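Local coordinates for adhesion and penetration protein autotransporter (Haemophilus influenzae, PDB 3SYJ), which probably acts as a serine protease on the bacterial surface and promotes bacterial aggregation, adherence to host cells and invasion, at residues S52-N65 with K123-S135. Numbering follows the deposited sequence.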
loop_
_atom_site.group_PDB
_atom_site.type_symbol
_atom_site.label_atom_id
_atom_site.label_comp_id
_atom_site.label_asym_id
_atom_site.label_seq_id
_atom_site.Cartn_x
_atom_site.Cartn_y
_atom_site.Cartn_z
ATOM N N SER A 52 11.841 48.954 -24.755
ATOM C CA SER A 52 12.414 48.381 -25.976
ATOM C C SER A 52 12.141 49.238 -27.231
ATOM O O SER A 52 12.821 49.095 -28.243
ATOM C CB SER A 52 11.953 46.932 -26.176
ATOM O OG SER A 52 10.604 46.870 -26.608
ATOM N N VAL A 53 11.170 50.144 -27.145
ATOM C CA VAL A 53 10.857 51.042 -28.262
ATOM C C VAL A 53 11.852 52.199 -28.380
ATOM O O VAL A 53 11.822 52.968 -29.349
ATOM C CB VAL A 53 9.445 51.641 -28.129
ATOM C CG1 VAL A 53 8.423 50.536 -27.942
ATOM C CG2 VAL A 53 9.398 52.626 -26.966
ATOM N N VAL A 54 12.723 52.325 -27.385
ATOM C CA VAL A 54 13.765 53.347 -27.398
ATOM C C VAL A 54 15.055 52.810 -28.011
ATOM O O VAL A 54 15.507 51.708 -27.675
ATOM C CB VAL A 54 14.067 53.863 -25.976
ATOM C CG1 VAL A 54 15.221 54.870 -26.004
ATOM C CG2 VAL A 54 12.814 54.471 -25.361
ATOM N N SER A 55 15.652 53.584 -28.907
ATOM C CA SER A 55 16.869 53.131 -29.556
ATOM C C SER A 55 17.963 52.968 -28.512
ATOM O O SER A 55 17.995 53.686 -27.521
ATOM C CB SER A 55 17.303 54.102 -30.653
ATOM O OG SER A 55 17.656 55.356 -30.104
ATOM N N ARG A 56 18.849 52.010 -28.739
ATOM C CA ARG A 56 19.987 51.782 -27.860
ATOM C C ARG A 56 20.790 53.052 -27.564
ATOM O O ARG A 56 21.348 53.195 -26.481
ATOM C CB ARG A 56 20.915 50.746 -28.487
ATOM C CG ARG A 56 20.440 49.315 -28.360
ATOM C CD ARG A 56 20.802 48.798 -26.984
ATOM N NE ARG A 56 19.616 48.673 -26.163
ATOM C CZ ARG A 56 19.588 48.817 -24.844
ATOM N NH1 ARG A 56 20.687 49.132 -24.163
ATOM N NH2 ARG A 56 18.434 48.667 -24.207
ATOM N N ASN A 57 20.883 53.961 -28.529
ATOM C CA ASN A 57 21.671 55.174 -28.317
ATOM C C ASN A 57 20.885 56.282 -27.627
ATOM O O ASN A 57 21.393 57.380 -27.434
ATOM C CB ASN A 57 22.268 55.684 -29.629
ATOM C CG ASN A 57 21.216 56.131 -30.608
ATOM O OD1 ASN A 57 20.094 56.463 -30.224
ATOM N ND2 ASN A 57 21.568 56.145 -31.888
ATOM N N GLY A 58 19.640 55.986 -27.268
ATOM C CA GLY A 58 18.844 56.883 -26.457
ATOM C C GLY A 58 18.287 58.122 -27.132
ATOM O O GLY A 58 17.549 58.880 -26.505
ATOM N N VAL A 59 18.612 58.355 -28.397
ATOM C CA VAL A 59 18.174 59.612 -29.004
ATOM C C VAL A 59 16.862 59.510 -29.785
ATOM O O VAL A 59 16.386 60.513 -30.323
ATOM C CB VAL A 59 19.259 60.250 -29.897
ATOM C CG1 VAL A 59 20.552 60.435 -29.116
ATOM C CG2 VAL A 59 19.493 59.407 -31.130
ATOM N N ALA A 60 16.263 58.321 -29.846
ATOM C CA ALA A 60 15.025 58.167 -30.623
ATOM C C ALA A 60 14.079 57.086 -30.120
ATOM O O ALA A 60 14.474 56.176 -29.384
ATOM C CB ALA A 60 15.337 57.947 -32.104
ATOM N N ALA A 61 12.822 57.190 -30.534
ATOM C CA ALA A 61 11.819 56.222 -30.125
ATOM C C ALA A 61 10.987 55.763 -31.321
ATOM O O ALA A 61 10.749 56.529 -32.258
ATOM C CB ALA A 61 10.930 56.804 -29.034
ATOM N N LEU A 62 10.564 54.506 -31.279
ATOM C CA LEU A 62 9.854 53.885 -32.394
ATOM C C LEU A 62 8.355 54.204 -32.345
ATOM O O LEU A 62 7.643 53.731 -31.460
ATOM C CB LEU A 62 10.093 52.369 -32.376
ATOM C CG LEU A 62 9.677 51.535 -33.595
ATOM C CD1 LEU A 62 10.507 51.865 -34.837
ATOM C CD2 LEU A 62 9.784 50.065 -33.254
ATOM N N VAL A 63 7.884 55.011 -33.296
ATOM C CA VAL A 63 6.494 55.457 -33.295
ATOM C C VAL A 63 5.646 54.781 -34.389
ATOM O O VAL A 63 4.418 54.889 -34.386
ATOM C CB VAL A 63 6.389 57.001 -33.433
ATOM C CG1 VAL A 63 7.117 57.707 -32.288
ATOM C CG2 VAL A 63 6.946 57.454 -34.764
ATOM N N GLU A 64 6.301 54.101 -35.324
ATOM C CA GLU A 64 5.608 53.262 -36.295
ATOM C C GLU A 64 6.570 52.156 -36.692
ATOM O O GLU A 64 7.709 52.136 -36.222
ATOM C CB GLU A 64 5.181 54.070 -37.517
ATOM C CG GLU A 64 3.680 53.970 -37.838
ATOM C CD GLU A 64 3.201 52.539 -38.091
ATOM O OE1 GLU A 64 2.158 52.152 -37.516
ATOM O OE2 GLU A 64 3.866 51.805 -38.857
ATOM N N ASN A 65 6.128 51.242 -37.551
ATOM C CA ASN A 65 6.959 50.111 -37.946
ATOM C C ASN A 65 8.290 50.523 -38.578
ATOM O O ASN A 65 9.313 49.866 -38.370
ATOM C CB ASN A 65 6.179 49.162 -38.863
ATOM C CG ASN A 65 4.992 48.524 -38.165
ATOM O OD1 ASN A 65 3.906 48.402 -38.746
ATOM N ND2 ASN A 65 5.186 48.115 -36.909
ATOM N N LYS A 123 14.029 49.463 -43.084
ATOM C CA LYS A 123 13.339 48.196 -42.839
ATOM C C LYS A 123 12.273 48.322 -41.757
ATOM O O LYS A 123 12.396 49.162 -40.866
ATOM C CB LYS A 123 14.336 47.125 -42.410
ATOM C CG LYS A 123 15.297 46.675 -43.496
ATOM C CD LYS A 123 14.625 45.788 -44.523
ATOM C CE LYS A 123 15.647 45.285 -45.535
ATOM N NZ LYS A 123 15.055 44.313 -46.504
ATOM N N PHE A 124 11.234 47.488 -41.827
ATOM C CA PHE A 124 10.276 47.371 -40.724
ATOM C C PHE A 124 11.023 46.853 -39.502
ATOM O O PHE A 124 11.796 45.903 -39.611
ATOM C CB PHE A 124 9.150 46.387 -41.041
ATOM C CG PHE A 124 8.171 46.871 -42.074
ATOM C CD1 PHE A 124 8.221 48.165 -42.553
ATOM C CD2 PHE A 124 7.171 46.023 -42.543
ATOM C CE1 PHE A 124 7.302 48.600 -43.503
ATOM C CE2 PHE A 124 6.248 46.456 -43.485
ATOM C CZ PHE A 124 6.313 47.743 -43.967
ATOM N N VAL A 125 10.795 47.466 -38.341
ATOM C CA VAL A 125 11.447 47.016 -37.114
ATOM C C VAL A 125 10.695 45.838 -36.507
ATOM O O VAL A 125 9.492 45.914 -36.289
ATOM C CB VAL A 125 11.563 48.154 -36.072
ATOM C CG1 VAL A 125 12.091 47.606 -34.736
ATOM C CG2 VAL A 125 12.444 49.287 -36.603
ATOM N N THR A 126 11.410 44.754 -36.229
ATOM C CA THR A 126 10.781 43.521 -35.762
ATOM C C THR A 126 10.927 43.291 -34.254
ATOM O O THR A 126 10.153 42.546 -33.658
ATOM C CB THR A 126 11.394 42.303 -36.470
ATOM O OG1 THR A 126 12.818 42.321 -36.287
ATOM C CG2 THR A 126 11.061 42.317 -37.978
ATOM N N GLU A 127 11.926 43.921 -33.638
ATOM C CA GLU A 127 12.298 43.606 -32.254
ATOM C C GLU A 127 11.327 44.145 -31.208
ATOM O O GLU A 127 11.300 43.664 -30.079
ATOM C CB GLU A 127 13.718 44.106 -31.949
ATOM C CG GLU A 127 14.851 43.313 -32.608
ATOM C CD GLU A 127 15.053 43.657 -34.077
ATOM O OE1 GLU A 127 14.409 44.613 -34.554
ATOM O OE2 GLU A 127 15.855 42.963 -34.755
ATOM N N ALA A 128 10.534 45.141 -31.584
ATOM C CA ALA A 128 9.630 45.800 -30.647
ATOM C C ALA A 128 8.421 46.406 -31.354
ATOM O O ALA A 128 8.509 46.831 -32.512
ATOM C CB ALA A 128 10.379 46.887 -29.872
ATOM N N ALA A 129 7.296 46.454 -30.648
ATOM C CA ALA A 129 6.092 47.082 -31.163
ATOM C C ALA A 129 6.224 48.582 -30.982
ATOM O O ALA A 129 6.632 49.042 -29.923
ATOM C CB ALA A 129 4.875 46.569 -30.410
ATOM N N PRO A 130 5.888 49.358 -32.019
ATOM C CA PRO A 130 5.966 50.818 -31.899
ATOM C C PRO A 130 5.078 51.317 -30.770
ATOM O O PRO A 130 4.191 50.590 -30.312
ATOM C CB PRO A 130 5.416 51.316 -33.241
ATOM C CG PRO A 130 5.599 50.169 -34.181
ATOM C CD PRO A 130 5.434 48.929 -33.350
ATOM N N ILE A 131 5.314 52.547 -30.323
ATOM C CA ILE A 131 4.496 53.146 -29.280
ATOM C C ILE A 131 3.612 54.232 -29.882
ATOM O O ILE A 131 4.015 54.923 -30.817
ATOM C CB ILE A 131 5.367 53.721 -28.127
ATOM C CG1 ILE A 131 4.509 54.034 -26.909
ATOM C CG2 ILE A 131 6.135 54.956 -28.565
ATOM C CD1 ILE A 131 5.282 53.979 -25.612
ATOM N N ASP A 132 2.400 54.364 -29.358
ATOM C CA ASP A 132 1.490 55.396 -29.823
ATOM C C ASP A 132 1.911 56.764 -29.312
ATOM O O ASP A 132 2.548 56.874 -28.259
ATOM C CB ASP A 132 0.060 55.098 -29.370
ATOM C CG ASP A 132 -0.527 53.881 -30.052
ATOM O OD1 ASP A 132 0.133 53.333 -30.957
ATOM O OD2 ASP A 132 -1.646 53.476 -29.681
ATOM N N MET A 133 1.541 57.799 -30.065
ATOM C CA MET A 133 1.747 59.186 -29.670
ATOM C C MET A 133 0.532 59.811 -28.959
ATOM O O MET A 133 -0.617 59.447 -29.224
ATOM C CB MET A 133 2.054 60.026 -30.901
ATOM C CG MET A 133 3.258 59.573 -31.682
ATOM S SD MET A 133 3.597 60.769 -32.972
ATOM C CE MET A 133 5.164 60.173 -33.582
ATOM N N THR A 134 0.791 60.760 -28.060
ATOM C CA THR A 134 -0.280 61.589 -27.521
ATOM C C THR A 134 -0.725 62.505 -28.657
ATOM O O THR A 134 0.055 62.784 -29.569
ATOM C CB THR A 134 0.169 62.414 -26.279
ATOM O OG1 THR A 134 1.356 63.159 -26.582
ATOM C CG2 THR A 134 0.435 61.497 -25.099
ATOM N N SER A 135 -1.971 62.963 -28.622
ATOM C CA SER A 135 -2.514 63.666 -29.782
ATOM C C SER A 135 -2.739 65.163 -29.578
ATOM O O SER A 135 -2.889 65.907 -30.546
ATOM C CB SER A 135 -3.806 63.000 -30.240
ATOM O OG SER A 135 -4.723 62.919 -29.169
HETATM O O HOH W 1 10.061 44.247 -27.718
HETATM O O HOH W 2 7.291 46.927 -27.632
#
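Leu-62 and Val-125 meet tip to tip in a snug part of this contact, CD1 of the leucine 3.7 Å from CG2 of the valine. With CG anti to the backbone N (chi1 -168°), the leucine sends its other methyl, CD2, against Val-125 CG1 and the carbonyl oxygen of Ala-128. Two nearly straight backbone bonds tie the segments together: Ile-131 N donates a hydrogen bond to Leu-62 O at 2.8 Å, and Val-125 N to Asn-65 O, also at 2.8 Å. The Pro-130 ring lies against the backbone of Glu-64, its CG 3.4 Å from Asn-65 ND2. All this belongs to the N-terminal protease domain, a chymotrypsin-like S6 fold, and joins strand 61-64 to the loop after strand 120-121, away from the probable catalytic Ser-218. Phe-124 and Asn-65 also touch Ile-407 on strand 403-407 of the parallel beta-helix. Packing is tightest where the Met-133 methyl CE presses on Val-63, 3.4 Å from CG1. The solvent side is at exposed Ala-129, and waters mediate the contact at nearby Ser-52: OG, also hydrogen-bonded to Asp-50 OD1, accepts from one water, whose oxygen is 2.7 Å from Glu-127 O, while a second reaches Ala-129 O and holds OG weakly.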